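PDB 4YMG: putative SAM-dependent O-methyltranferase from Podospora anserina, which probably transfers the methyl group of S-adenosylmethionine to a hydroxyl oxygen of an acceptor substrate. Local coordinates for residues R68-G73 / V95-S100. Residues are numbered along the deposited sequence; the frame is centred on the assembly and turned at random.
Sequences RILEIG and VTLEYS. With SAM (S-adenosylmethionine), chain H.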
# COMPACT_ATOMS: atom_id res chain seq x y z
N ARG B 68 -10.20 -12.17 12.41
CA ARG B 68 -9.40 -11.99 13.62
C ARG B 68 -8.18 -11.16 13.30
O ARG B 68 -7.55 -11.35 12.25
CB ARG B 68 -8.94 -13.34 14.20
CG ARG B 68 -9.99 -14.14 14.93
CD ARG B 68 -9.36 -15.41 15.54
NE ARG B 68 -8.77 -15.20 16.87
CZ ARG B 68 -7.70 -15.84 17.32
NH1 ARG B 68 -7.07 -16.72 16.56
NH2 ARG B 68 -7.25 -15.60 18.55
N ILE B 69 -7.84 -10.26 14.21
CA ILE B 69 -6.66 -9.43 14.04
C ILE B 69 -5.72 -9.57 15.22
O ILE B 69 -6.15 -9.53 16.38
CB ILE B 69 -7.05 -7.95 13.87
CG1 ILE B 69 -7.83 -7.75 12.58
CG2 ILE B 69 -5.81 -7.06 13.92
CD1 ILE B 69 -8.32 -6.33 12.38
N LEU B 70 -4.44 -9.75 14.92
CA LEU B 70 -3.39 -9.72 15.94
C LEU B 70 -2.49 -8.52 15.73
O LEU B 70 -2.08 -8.25 14.60
CB LEU B 70 -2.56 -11.00 15.89
CG LEU B 70 -1.27 -11.03 16.70
CD1 LEU B 70 -1.56 -10.93 18.20
CD2 LEU B 70 -0.54 -12.32 16.37
N GLU B 71 -2.16 -7.79 16.79
CA GLU B 71 -1.12 -6.80 16.62
C GLU B 71 -0.09 -6.92 17.74
O GLU B 71 -0.42 -7.27 18.89
CB GLU B 71 -1.70 -5.37 16.54
CG GLU B 71 -1.91 -4.73 17.87
CD GLU B 71 -2.33 -3.26 17.81
OE1 GLU B 71 -2.40 -2.66 16.70
OE2 GLU B 71 -2.55 -2.70 18.90
N ILE B 72 1.15 -6.71 17.39
CA ILE B 72 2.22 -6.71 18.32
C ILE B 72 2.72 -5.29 18.53
O ILE B 72 3.24 -4.68 17.64
CB ILE B 72 3.35 -7.64 17.89
CG1 ILE B 72 2.79 -8.92 17.30
CG2 ILE B 72 4.33 -7.84 18.99
CD1 ILE B 72 3.83 -9.85 16.74
N GLY B 73 2.48 -4.78 19.71
CA GLY B 73 2.96 -3.50 20.16
C GLY B 73 1.87 -2.48 20.34
O GLY B 73 1.73 -1.59 19.58
N VAL B 95 -6.57 -8.98 19.03
CA VAL B 95 -5.62 -9.35 20.07
C VAL B 95 -4.42 -8.41 19.99
O VAL B 95 -3.81 -8.24 18.94
CB VAL B 95 -5.16 -10.80 19.90
CG1 VAL B 95 -4.13 -11.15 20.95
CG2 VAL B 95 -6.37 -11.75 19.96
N THR B 96 -4.07 -7.79 21.10
CA THR B 96 -2.93 -6.89 21.05
C THR B 96 -1.95 -7.13 22.20
O THR B 96 -2.35 -7.31 23.36
CB THR B 96 -3.42 -5.41 21.00
OG1 THR B 96 -2.29 -4.52 20.90
CG2 THR B 96 -4.28 -5.05 22.21
N LEU B 97 -0.66 -7.16 21.86
CA LEU B 97 0.38 -7.53 22.82
C LEU B 97 1.19 -6.31 23.25
O LEU B 97 1.50 -5.45 22.43
CB LEU B 97 1.34 -8.57 22.22
CG LEU B 97 0.76 -9.78 21.47
CD1 LEU B 97 1.88 -10.79 21.21
CD2 LEU B 97 -0.36 -10.42 22.25
N GLU B 98 1.56 -6.26 24.53
CA GLU B 98 2.31 -5.12 25.08
C GLU B 98 3.05 -5.53 26.37
O GLU B 98 2.52 -6.31 27.15
CB GLU B 98 1.36 -3.96 25.36
CG GLU B 98 2.02 -2.77 26.03
CD GLU B 98 3.14 -2.21 25.21
OE1 GLU B 98 2.89 -1.94 24.01
OE2 GLU B 98 4.26 -2.04 25.75
N TYR B 99 4.21 -4.97 26.58
CA TYR B 99 4.98 -5.37 27.76
C TYR B 99 5.20 -4.29 28.79
O TYR B 99 5.49 -4.52 29.91
CB TYR B 99 6.27 -6.06 27.38
CG TYR B 99 7.40 -5.20 27.00
CD1 TYR B 99 8.68 -5.56 27.32
CD2 TYR B 99 7.23 -4.05 26.28
CE1 TYR B 99 9.75 -4.81 26.95
CE2 TYR B 99 8.29 -3.26 25.93
CZ TYR B 99 9.55 -3.66 26.26
OH TYR B 99 10.66 -2.95 25.93
N SER B 100 5.04 -3.08 28.35
CA SER B 100 5.27 -1.93 29.22
C SER B 100 4.12 -1.73 30.20
O SER B 100 2.98 -1.54 29.78
CB SER B 100 5.49 -0.67 28.41
OG SER B 100 5.38 0.46 29.24
N SAM H . 0.95 0.10 17.35
CA SAM H . 1.02 1.39 18.04
C SAM H . 0.37 2.53 17.26
O SAM H . 0.14 2.43 16.04
OXT SAM H . 0.09 3.57 17.84
CB SAM H . 2.45 1.81 18.39
CG SAM H . 3.44 0.70 18.70
SD SAM H . 4.94 1.35 19.49
CE SAM H . 5.88 1.86 18.03
C5' SAM H . 5.84 -0.16 19.96
C4' SAM H . 5.24 -0.80 21.21
O4' SAM H . 5.77 -2.10 21.38
C3' SAM H . 5.61 -0.01 22.46
O3' SAM H . 4.43 0.29 23.17
C2' SAM H . 6.50 -0.94 23.27
O2' SAM H . 6.28 -0.84 24.66
C1' SAM H . 6.10 -2.31 22.74
N9 SAM H . 7.16 -3.31 22.84
C8 SAM H . 8.51 -3.18 22.58
N7 SAM H . 9.11 -4.38 22.80
C5 SAM H . 8.16 -5.27 23.18
C6 SAM H . 8.19 -6.62 23.53
N6 SAM H . 9.34 -7.29 23.53
N1 SAM H . 7.02 -7.26 23.88
C2 SAM H . 5.82 -6.58 23.91
N3 SAM H . 5.78 -5.25 23.56
C4 SAM H . 6.93 -4.61 23.19
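With Glu71 CG set between its own backbone N and carbonyl carbon (chi1 86°) and Thr96 OG1 anti to its backbone N (chi1 -178°), the two side chains run side by side, and Thr96 OG1 donates to the anti lone pair of Glu71 OE2 at 2.7 Å. They lie on neighbouring parallel strands of a Rossmann-like beta-alpha-beta unit, 68-72 and 93-98, joined through helix 78-86. The backbone ladder illustrates parallel pairing: Val95 N gives to Ile69 O, Val95 O receives Glu71 N at 2.7 Å, and Leu97 N reaches Glu71 O. On the face opposite the Glu71–Thr96 pair, Leu70 CD1 rests against Val95 CG1 (3.8 Å) and, more loosely, Leu97 CG. The other carboxylate oxygen of buried Glu71 is bonded to Ser79 OG, so both its oxygens are occupied; an alanine here would probably leave the Thr96 and Ser79 hydroxyls without this acceptor and open a gap in the interior. As in other class I methyltransferases, the cofactor sits at the C-terminal ends of these strands. Gly73 O accepts a hydrogen bond from SAM N, and Tyr99 lays one ring face over the adenine. Glu98 grips the ribose diol, OE1 accepting from SAM O3' (2.8 Å) and OE2 from SAM O2' (2.6 Å), while OE2 also uses its anti lone pair for Ser100 N.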